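Local coordinates for pesticidal crystal protein CRY4AA (Bacillus thuringiensis, PDB 2C9K) that kills mosquito larvae by binding to midgut epithelial cells and promoting their colloid-osmotic lysis through pore formation, at residues Val36-Gln41 and Asn45-Phe50; Val248-Ile253 and Phe568-Phe573; Trp295-Asn300 and Asn326-Ser331. One frame throughout, in Å; residues are numbered along the deposited sequence.

Contact 1: Val36-Gln41 and Asn45-Phe50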
loop_
_atom_site.group_PDB
_atom_site.type_symbol
_atom_site.label_atom_id
_atom_site.label_comp_id
_atom_site.label_asym_id
_atom_site.label_seq_id
_atom_site.Cartn_x
_atom_site.Cartn_y
_atom_site.Cartn_z
ATOM N N VAL A 36 -2.203 19.622 6.457
ATOM C CA VAL A 36 -1.666 18.376 6.988
ATOM C C VAL A 36 -0.136 18.372 7.029
ATOM O O VAL A 36 0.468 17.800 7.943
ATOM C CB VAL A 36 -2.148 17.172 6.145
ATOM C CG1 VAL A 36 -1.447 15.904 6.596
ATOM C CG2 VAL A 36 -3.655 17.015 6.276
ATOM N N LEU A 37 0.482 19.017 6.045
ATOM C CA LEU A 37 1.938 19.081 5.956
ATOM C C LEU A 37 2.548 20.370 6.527
ATOM O O LEU A 37 3.767 20.458 6.720
ATOM C CB LEU A 37 2.372 18.911 4.495
ATOM C CG LEU A 37 2.045 17.562 3.855
ATOM C CD1 LEU A 37 2.293 17.629 2.368
ATOM C CD2 LEU A 37 2.891 16.480 4.494
ATOM N N PHE A 38 1.707 21.367 6.790
ATOM C CA PHE A 38 2.181 22.631 7.340
ATOM C C PHE A 38 1.181 23.245 8.317
ATOM O O PHE A 38 0.586 24.282 8.031
ATOM C CB PHE A 38 2.451 23.634 6.221
ATOM C CG PHE A 38 3.270 23.085 5.092
ATOM C CD1 PHE A 38 2.655 22.518 3.983
ATOM C CD2 PHE A 38 4.662 23.151 5.128
ATOM C CE1 PHE A 38 3.406 22.028 2.925
ATOM C CE2 PHE A 38 5.431 22.663 4.071
ATOM C CZ PHE A 38 4.805 22.101 2.968
ATOM N N PRO A 39 0.978 22.608 9.481
ATOM C CA PRO A 39 0.044 23.100 10.503
ATOM C C PRO A 39 0.506 24.392 11.203
ATOM O O PRO A 39 -0.305 25.138 11.758
ATOM C CB PRO A 39 -0.071 21.912 11.460
ATOM C CG PRO A 39 1.269 21.264 11.351
ATOM C CD PRO A 39 1.528 21.296 9.865
ATOM N N ALA A 40 1.810 24.648 11.167
ATOM C CA ALA A 40 2.383 25.848 11.766
ATOM C C ALA A 40 3.130 26.609 10.670
ATOM O O ALA A 40 4.214 27.151 10.896
ATOM C CB ALA A 40 3.338 25.474 12.890
ATOM N N GLN A 41 2.542 26.621 9.477
ATOM C CA GLN A 41 3.107 27.307 8.318
ATOM C C GLN A 41 4.547 26.914 8.006
ATOM O O GLN A 41 4.921 25.749 8.147
ATOM C CB GLN A 41 3.000 28.821 8.510
ATOM C CG GLN A 41 1.566 29.303 8.608
ATOM C CD GLN A 41 0.847 28.711 9.801
ATOM O OE1 GLN A 41 1.180 29.008 10.948
ATOM N NE2 GLN A 41 -0.138 27.857 9.539
ATOM N N ASN A 45 7.161 21.354 12.203
ATOM C CA ASN A 45 8.156 20.340 12.536
ATOM C C ASN A 45 7.779 19.001 11.915
ATOM O O ASN A 45 8.201 17.946 12.387
ATOM C CB ASN A 45 8.274 20.190 14.049
ATOM C CG ASN A 45 8.665 21.481 14.725
ATOM O OD1 ASN A 45 9.687 22.086 14.395
ATOM N ND2 ASN A 45 7.853 21.913 15.680
ATOM N N THR A 46 6.987 19.061 10.849
ATOM C CA THR A 46 6.537 17.867 10.154
ATOM C C THR A 46 7.712 17.029 9.647
ATOM O O THR A 46 7.778 15.826 9.914
ATOM C CB THR A 46 5.608 18.239 8.969
ATOM O OG1 THR A 46 4.480 18.974 9.459
ATOM C CG2 THR A 46 5.097 16.987 8.270
ATOM N N TRP A 47 8.638 17.664 8.932
ATOM C CA TRP A 47 9.808 16.973 8.394
ATOM C C TRP A 47 10.720 16.445 9.504
ATOM O O TRP A 47 11.341 15.392 9.361
ATOM C CB TRP A 47 10.585 17.911 7.470
ATOM C CG TRP A 47 9.691 18.637 6.527
ATOM C CD1 TRP A 47 9.671 19.973 6.295
ATOM C CD2 TRP A 47 8.631 18.077 5.743
ATOM N NE1 TRP A 47 8.660 20.292 5.423
ATOM C CE2 TRP A 47 8.005 19.145 5.066
ATOM C CE3 TRP A 47 8.146 16.776 5.547
ATOM C CZ2 TRP A 47 6.918 18.957 4.206
ATOM C CZ3 TRP A 47 7.060 16.585 4.689
ATOM C CH2 TRP A 47 6.460 17.674 4.031
ATOM N N SER A 48 10.810 17.176 10.610
ATOM C CA SER A 48 11.630 16.726 11.729
ATOM C C SER A 48 11.004 15.444 12.247
ATOM O O SER A 48 11.687 14.435 12.407
ATOM C CB SER A 48 11.653 17.764 12.845
ATOM O OG SER A 48 12.336 18.928 12.430
ATOM N N ASP A 49 9.699 15.486 12.503
ATOM C CA ASP A 49 8.993 14.314 12.990
ATOM C C ASP A 49 9.184 13.145 12.033
ATOM O O ASP A 49 9.426 12.016 12.464
ATOM C CB ASP A 49 7.508 14.609 13.149
ATOM C CG ASP A 49 7.241 15.663 14.194
ATOM O OD1 ASP A 49 8.023 15.746 15.165
ATOM O OD2 ASP A 49 6.242 16.401 14.057
ATOM N N PHE A 50 9.080 13.411 10.735
ATOM C CA PHE A 50 9.257 12.353 9.751
ATOM C C PHE A 50 10.669 11.781 9.841
ATOM O O PHE A 50 10.853 10.568 9.844
ATOM C CB PHE A 50 8.999 12.872 8.326
ATOM C CG PHE A 50 7.539 13.079 7.993
ATOM C CD1 PHE A 50 7.148 13.310 6.678
ATOM C CD2 PHE A 50 6.563 13.070 8.991
ATOM C CE1 PHE A 50 5.813 13.530 6.356
ATOM C CE2 PHE A 50 5.221 13.290 8.685
ATOM C CZ PHE A 50 4.844 13.522 7.363
#
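Thr46 turns its hydroxyl toward the end of helix 29-37. Thr46 OG1 donates a hydrogen bond to Leu37 O at 3.2 Å. The donor stands above the carbonyl plane, 69° out of it, so it does not follow a lone pair. With chi1 at -59°, OG1 lies beside the backbone N of Thr46, and CG2 is anti to that N. The methyl, CG2, rests off-centre on one face of the Phe50 ring and, less closely, of the Trp47 indole. CD of Pro39 also packs against the hydroxyl, 3.8 Å from Thr46 OG1.

The six-membered ring of the indole makes the apolar half of the contact. Trp47 CH2 meets Leu37 CD2 at 3.8 Å, and the two side chains cross at about a right angle. Trp47 CZ2 sits 4.0 Å from Phe38 CZ and equally near CE2. The two rings form an offset edge-to-face pair. The edge of Trp47 points to the face of Phe38, with planes at 78° and centroids of the six-membered rings 5.9 Å apart. Phe38 has already left helical geometry, and its ring also meets Phe78. Gln145 of helix 140-164 touches both Leu37 and Trp47.

The short link between the helices is tied by Ser44, whose OG bonds to Ala40 N and Gln41 O. The contact closes a short loop between two consecutive helices of the N-terminal helical domain of a three-domain Cry toxin, the bundle associated with pore formation.

Contact 2: Val248-Ile253 and Phe568-Phe573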
loop_
_atom_site.group_PDB
_atom_site.type_symbol
_atom_site.label_atom_id
_atom_site.label_comp_id
_atom_site.label_asym_id
_atom_site.label_seq_id
_atom_site.Cartn_x
_atom_site.Cartn_y
_atom_site.Cartn_z
ATOM N N VAL A 248 -1.243 12.477 -17.131
ATOM C CA VAL A 248 -2.398 12.975 -17.853
ATOM C C VAL A 248 -2.580 12.286 -19.198
ATOM O O VAL A 248 -3.687 12.209 -19.725
ATOM C CB VAL A 248 -2.272 14.478 -18.084
ATOM C CG1 VAL A 248 -3.426 14.967 -18.936
ATOM C CG2 VAL A 248 -2.220 15.190 -16.750
ATOM N N GLY A 249 -1.489 11.798 -19.768
ATOM C CA GLY A 249 -1.595 11.122 -21.044
ATOM C C GLY A 249 -2.352 9.822 -20.880
ATOM O O GLY A 249 -3.345 9.590 -21.566
ATOM N N LYS A 250 -1.882 8.988 -19.956
ATOM C CA LYS A 250 -2.478 7.689 -19.669
ATOM C C LYS A 250 -3.872 7.745 -19.052
ATOM O O LYS A 250 -4.745 6.968 -19.426
ATOM C CB LYS A 250 -1.561 6.908 -18.736
ATOM C CG LYS A 250 -0.190 6.582 -19.307
ATOM C CD LYS A 250 -0.156 5.185 -19.904
ATOM C CE LYS A 250 -0.753 5.124 -21.300
ATOM N NZ LYS A 250 0.221 5.567 -22.346
ATOM N N TYR A 251 -4.076 8.650 -18.098
ATOM C CA TYR A 251 -5.374 8.782 -17.427
ATOM C C TYR A 251 -5.996 10.178 -17.586
ATOM O O TYR A 251 -5.968 11.000 -16.667
ATOM C CB TYR A 251 -5.227 8.430 -15.942
ATOM C CG TYR A 251 -4.560 7.085 -15.704
ATOM C CD1 TYR A 251 -3.175 6.959 -15.718
ATOM C CD2 TYR A 251 -5.319 5.930 -15.516
ATOM C CE1 TYR A 251 -2.566 5.720 -15.553
ATOM C CE2 TYR A 251 -4.716 4.682 -15.348
ATOM C CZ TYR A 251 -3.341 4.586 -15.370
ATOM O OH TYR A 251 -2.737 3.358 -15.206
ATOM N N PRO A 252 -6.600 10.442 -18.759
ATOM C CA PRO A 252 -7.258 11.683 -19.173
ATOM C C PRO A 252 -8.422 12.163 -18.321
ATOM O O PRO A 252 -8.507 13.342 -17.963
ATOM C CB PRO A 252 -7.737 11.360 -20.581
ATOM C CG PRO A 252 -6.829 10.296 -21.025
ATOM C CD PRO A 252 -6.730 9.438 -19.822
ATOM N N ILE A 253 -9.323 11.242 -18.004
ATOM C CA ILE A 253 -10.524 11.582 -17.257
ATOM C C ILE A 253 -10.626 11.179 -15.782
ATOM O O ILE A 253 -11.706 11.276 -15.201
ATOM C CB ILE A 253 -11.749 11.015 -17.994
ATOM C CG1 ILE A 253 -11.752 9.486 -17.895
ATOM C CG2 ILE A 253 -11.687 11.413 -19.466
ATOM C CD1 ILE A 253 -12.930 8.823 -18.570
ATOM N N PHE A 568 7.321 -1.213 -17.080
ATOM C CA PHE A 568 5.910 -1.543 -17.237
ATOM C C PHE A 568 5.315 -0.662 -18.322
ATOM O O PHE A 568 5.557 0.543 -18.353
ATOM C CB PHE A 568 5.147 -1.347 -15.927
ATOM C CG PHE A 568 5.501 -2.357 -14.867
ATOM C CD1 PHE A 568 6.619 -2.178 -14.059
ATOM C CD2 PHE A 568 4.738 -3.511 -14.709
ATOM C CE1 PHE A 568 6.975 -3.128 -13.116
ATOM C CE2 PHE A 568 5.085 -4.471 -13.770
ATOM C CZ PHE A 568 6.209 -4.278 -12.970
ATOM N N GLN A 569 4.552 -1.272 -19.224
ATOM C CA GLN A 569 3.924 -0.536 -20.315
ATOM C C GLN A 569 2.434 -0.829 -20.437
ATOM O O GLN A 569 1.889 -1.647 -19.688
ATOM C CB GLN A 569 4.648 -0.839 -21.625
ATOM C CG GLN A 569 6.049 -0.241 -21.665
ATOM C CD GLN A 569 6.034 1.278 -21.524
ATOM O OE1 GLN A 569 7.063 1.897 -21.239
ATOM N NE2 GLN A 569 4.862 1.886 -21.736
ATOM N N TYR A 570 1.772 -0.162 -21.379
ATOM C CA TYR A 570 0.337 -0.336 -21.549
ATOM C C TYR A 570 -0.128 -0.815 -22.911
ATOM O O TYR A 570 0.202 -0.220 -23.935
ATOM C CB TYR A 570 -0.389 0.977 -21.258
ATOM C CG TYR A 570 -0.259 1.510 -19.849
ATOM C CD1 TYR A 570 0.972 1.938 -19.349
ATOM C CD2 TYR A 570 -1.388 1.645 -19.033
ATOM C CE1 TYR A 570 1.077 2.492 -18.073
ATOM C CE2 TYR A 570 -1.296 2.199 -17.757
ATOM C CZ TYR A 570 -0.060 2.622 -17.287
ATOM O OH TYR A 570 0.031 3.176 -16.040
ATOM N N LEU A 571 -0.914 -1.886 -22.915
ATOM C CA LEU A 571 -1.486 -2.409 -24.153
ATOM C C LEU A 571 -2.989 -2.475 -23.958
ATOM O O LEU A 571 -3.467 -2.717 -22.849
ATOM C CB LEU A 571 -0.934 -3.795 -24.502
ATOM C CG LEU A 571 0.326 -3.735 -25.367
ATOM C CD1 LEU A 571 0.806 -5.140 -25.710
ATOM C CD2 LEU A 571 0.013 -2.941 -26.627
ATOM N N GLU A 572 -3.725 -2.261 -25.043
ATOM C CA GLU A 572 -5.179 -2.244 -25.007
ATOM C C GLU A 572 -5.752 -3.168 -26.072
ATOM O O GLU A 572 -5.251 -3.216 -27.193
ATOM C CB GLU A 572 -5.643 -0.814 -25.263
ATOM C CG GLU A 572 -7.096 -0.538 -25.022
ATOM C CD GLU A 572 -7.426 0.928 -25.233
ATOM O OE1 GLU A 572 -6.760 1.790 -24.611
ATOM O OE2 GLU A 572 -8.351 1.221 -26.020
ATOM N N PHE A 573 -6.796 -3.911 -25.725
ATOM C CA PHE A 573 -7.416 -4.801 -26.690
ATOM C C PHE A 573 -8.227 -3.950 -27.660
ATOM O O PHE A 573 -8.747 -2.901 -27.286
ATOM C CB PHE A 573 -8.331 -5.796 -25.992
ATOM C CG PHE A 573 -7.623 -6.717 -25.055
ATOM C CD1 PHE A 573 -7.573 -6.443 -23.698
ATOM C CD2 PHE A 573 -7.034 -7.884 -25.524
ATOM C CE1 PHE A 573 -6.949 -7.318 -22.817
ATOM C CE2 PHE A 573 -6.407 -8.767 -24.655
ATOM C CZ PHE A 573 -6.365 -8.487 -23.296
#
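The aliphatic part of Lys250 lies over the ring of Tyr570 in a CH-pi contact. Lys250 CD is 3.4 Å from the ring centroid and only 9° off the ring normal, almost above the centre. Bends at chi2 and chi3 set CD over the ring and CE nearer Tyr570 CG; the bend at chi4 places NZ. Lys250 NZ is 5.2 Å from the centroid of the Tyr570 ring, so any cation-pi attraction is weak at most. Arg522, on the strand beside 569-572, meets the Tyr251 ring by cation-pi.

The polar part joins two phenols. Tyr251 OH and Tyr570 OH are 2.9 Å apart, and Tyr251 OH approaches the Tyr570 ring at its edge, in plane. The stronger partner of Tyr251 OH is Glu606, while Tyr570 OH has a weak bond with Arg524. Arg522 also bonds to Lys250 O.

Apolar contact is slight. The two tyrosine side chains cross at about a right angle, with Tyr251 CZ 3.9 Å from Tyr570 CE2.

The loop between the last long helix, 222-240, and strand 255-256 is thus held against a strand of the C-terminal beta domain. This is an interdomain contact of the three-domain Cry toxin fold.

Contact 3: Trp295-Asn300 and Asn326-Ser331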
loop_
_atom_site.group_PDB
_atom_site.type_symbol
_atom_site.label_atom_id
_atom_site.label_comp_id
_atom_site.label_asym_id
_atom_site.label_seq_id
_atom_site.Cartn_x
_atom_site.Cartn_y
_atom_site.Cartn_z
ATOM N N TRP A 295 -9.733 -11.874 1.719
ATOM C CA TRP A 295 -10.566 -11.198 2.703
ATOM C C TRP A 295 -10.746 -12.125 3.909
ATOM O O TRP A 295 -10.987 -13.320 3.760
ATOM C CB TRP A 295 -11.914 -10.840 2.092
ATOM C CG TRP A 295 -11.790 -10.009 0.877
ATOM C CD1 TRP A 295 -11.704 -10.443 -0.418
ATOM C CD2 TRP A 295 -11.740 -8.588 0.826
ATOM N NE1 TRP A 295 -11.611 -9.371 -1.274
ATOM C CE2 TRP A 295 -11.633 -8.219 -0.534
ATOM C CE3 TRP A 295 -11.776 -7.585 1.797
ATOM C CZ2 TRP A 295 -11.563 -6.889 -0.943
ATOM C CZ3 TRP A 295 -11.706 -6.266 1.387
ATOM C CH2 TRP A 295 -11.602 -5.930 0.027
ATOM N N LEU A 296 -10.623 -11.568 5.103
ATOM C CA LEU A 296 -10.729 -12.349 6.325
ATOM C C LEU A 296 -12.152 -12.718 6.702
ATOM O O LEU A 296 -12.907 -11.860 7.147
ATOM C CB LEU A 296 -10.097 -11.565 7.476
ATOM C CG LEU A 296 -9.954 -12.290 8.811
ATOM C CD1 LEU A 296 -9.075 -13.539 8.618
ATOM C CD2 LEU A 296 -9.346 -11.342 9.841
ATOM N N ASP A 297 -12.515 -13.989 6.544
ATOM C CA ASP A 297 -13.863 -14.450 6.908
ATOM C C ASP A 297 -14.055 -14.541 8.421
ATOM O O ASP A 297 -15.041 -14.029 8.961
ATOM C CB ASP A 297 -14.161 -15.825 6.305
ATOM C CG ASP A 297 -14.520 -15.748 4.853
ATOM O OD1 ASP A 297 -15.144 -14.739 4.476
ATOM O OD2 ASP A 297 -14.200 -16.686 4.092
ATOM N N SER A 298 -13.117 -15.198 9.102
ATOM C CA SER A 298 -13.208 -15.342 10.552
ATOM C C SER A 298 -11.885 -15.688 11.233
ATOM O O SER A 298 -10.962 -16.204 10.605
ATOM C CB SER A 298 -14.244 -16.415 10.903
ATOM O OG SER A 298 -13.883 -17.676 10.357
ATOM N N LEU A 299 -11.815 -15.386 12.528
ATOM C CA LEU A 299 -10.652 -15.674 13.363
ATOM C C LEU A 299 -11.057 -16.806 14.312
ATOM O O LEU A 299 -12.068 -16.723 14.998
ATOM C CB LEU A 299 -10.259 -14.424 14.145
ATOM C CG LEU A 299 -9.054 -13.635 13.633
ATOM C CD1 LEU A 299 -8.920 -13.784 12.134
ATOM C CD2 LEU A 299 -9.205 -12.173 14.034
ATOM N N ASN A 300 -10.268 -17.868 14.348
ATOM C CA ASN A 300 -10.597 -19.018 15.180
ATOM C C ASN A 300 -9.497 -19.362 16.179
ATOM O O ASN A 300 -8.478 -19.939 15.812
ATOM C CB ASN A 300 -10.869 -20.210 14.265
ATOM C CG ASN A 300 -11.847 -19.869 13.152
ATOM O OD1 ASN A 300 -13.063 -19.926 13.337
ATOM N ND2 ASN A 300 -11.317 -19.488 11.995
ATOM N N ASN A 326 -16.933 -17.807 -3.687
ATOM C CA ASN A 326 -17.831 -18.354 -2.674
ATOM C C ASN A 326 -17.259 -19.535 -1.909
ATOM O O ASN A 326 -17.999 -20.274 -1.261
ATOM C CB ASN A 326 -19.162 -18.763 -3.309
ATOM C CG ASN A 326 -19.008 -19.898 -4.300
ATOM O OD1 ASN A 326 -19.984 -20.345 -4.900
ATOM N ND2 ASN A 326 -17.778 -20.370 -4.479
ATOM N N ILE A 327 -15.950 -19.719 -2.001
ATOM C CA ILE A 327 -15.282 -20.802 -1.292
ATOM C C ILE A 327 -14.407 -20.138 -0.243
ATOM O O ILE A 327 -13.631 -19.240 -0.558
ATOM C CB ILE A 327 -14.388 -21.641 -2.234
ATOM C CG1 ILE A 327 -15.229 -22.216 -3.375
ATOM C CG2 ILE A 327 -13.723 -22.772 -1.457
ATOM C CD1 ILE A 327 -14.400 -22.790 -4.514
ATOM N N SER A 328 -14.542 -20.570 1.001
ATOM C CA SER A 328 -13.766 -19.998 2.088
ATOM C C SER A 328 -12.603 -20.920 2.417
ATOM O O SER A 328 -12.817 -22.042 2.856
ATOM C CB SER A 328 -14.660 -19.822 3.311
ATOM O OG SER A 328 -13.949 -19.249 4.386
ATOM N N GLN A 329 -11.377 -20.451 2.192
ATOM C CA GLN A 329 -10.174 -21.243 2.457
ATOM C C GLN A 329 -9.786 -21.146 3.926
ATOM O O GLN A 329 -10.144 -20.189 4.613
ATOM C CB GLN A 329 -9.002 -20.751 1.591
ATOM C CG GLN A 329 -9.258 -20.752 0.088
ATOM C CD GLN A 329 -8.185 -19.994 -0.691
ATOM O OE1 GLN A 329 -8.486 -19.063 -1.447
ATOM N NE2 GLN A 329 -6.931 -20.387 -0.507
ATOM N N LYS A 330 -9.048 -22.137 4.407
ATOM C CA LYS A 330 -8.621 -22.154 5.796
ATOM C C LYS A 330 -7.099 -22.096 5.867
ATOM O O LYS A 330 -6.406 -22.663 5.029
ATOM C CB LYS A 330 -9.133 -23.424 6.473
ATOM C CG LYS A 330 -8.752 -23.564 7.929
ATOM C CD LYS A 330 -9.033 -24.975 8.403
ATOM C CE LYS A 330 -8.647 -25.176 9.858
ATOM N NZ LYS A 330 -8.915 -26.576 10.308
ATOM N N SER A 331 -6.579 -21.407 6.872
ATOM C CA SER A 331 -5.134 -21.286 7.017
ATOM C C SER A 331 -4.581 -22.425 7.851
ATOM O O SER A 331 -5.306 -23.365 8.199
ATOM C CB SER A 331 -4.775 -19.972 7.706
ATOM O OG SER A 331 -5.100 -20.052 9.077
#
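Asp297 OD2 is gripped by two groups. Ser328 OG donates a hydrogen bond to it at 2.6 Å, and His321 ND1 makes a second bond to the same oxygen. The serine comes to the anti side of the carboxylate oxygen and lies 23° out of the carboxylate plane. OD1 of Asp297 is also hydrogen-bonded elsewhere in the structure, so neither carboxylate oxygen lacks a partner.

The side chains reach across from both backbones. Asp297 CA and Ser328 CA are 7.3 Å apart, the closest such pair of the two segments. Both CB atoms point toward the opposite segment. In Ser328 the hydroxyl is anti to the backbone N, chi1 -179°. This leaves OG beside the carbonyl carbon and extended toward the acid. In Asp297 CG is anti to the carbonyl carbon, and chi1 of -78° sets the carboxylate on the serine's side. Ser328 CB follows at 3.3 Å from Asp297 OD2. No other residue pair of the two segments comes within contact distance.

The strands are not direct neighbours. In the antiparallel sheet, strand 313-322 runs between 294-303 and 329-335. Its backbone pairs with both, for example Met319 with Ser298 and Phe320 with Gln329. Asp297 and Ser298 both face Met319, which makes a classic beta bulge. The helical backbone angles of Asp297 fit this break. His321 belongs to the same middle strand, so the acid ties its own strand to the middle strand and to Ser328, and the His321 ring also meets Trp295.

The contact is small and polar, at the surface of the middle domain. Its chemistry is that of a carboxylate shared by a hydroxyl and an imidazole. The acid would probably raise the tendency of His321 to carry a positive charge.

How the contacts relate
The three contacts fall in three parts of the toxin and do not touch. They share no helix or strand. Contact 1 is buried and largely apolar, and joins consecutive helices of the N-terminal bundle. Contact 2 is partly buried and links residues more than 300 apart in sequence. It mixes aromatic, aliphatic and phenolic chemistry where the loop after the helices meets the C-terminal domain. Contact 3 is a surface contact within one sheet of the middle domain, and rests on a single charged acceptor. In sequence, contact 3 falls between the two segments of contact 2. Contacts 1 and 3 sit on opposite sides of the chain centre, their own centres about 41 Å apart.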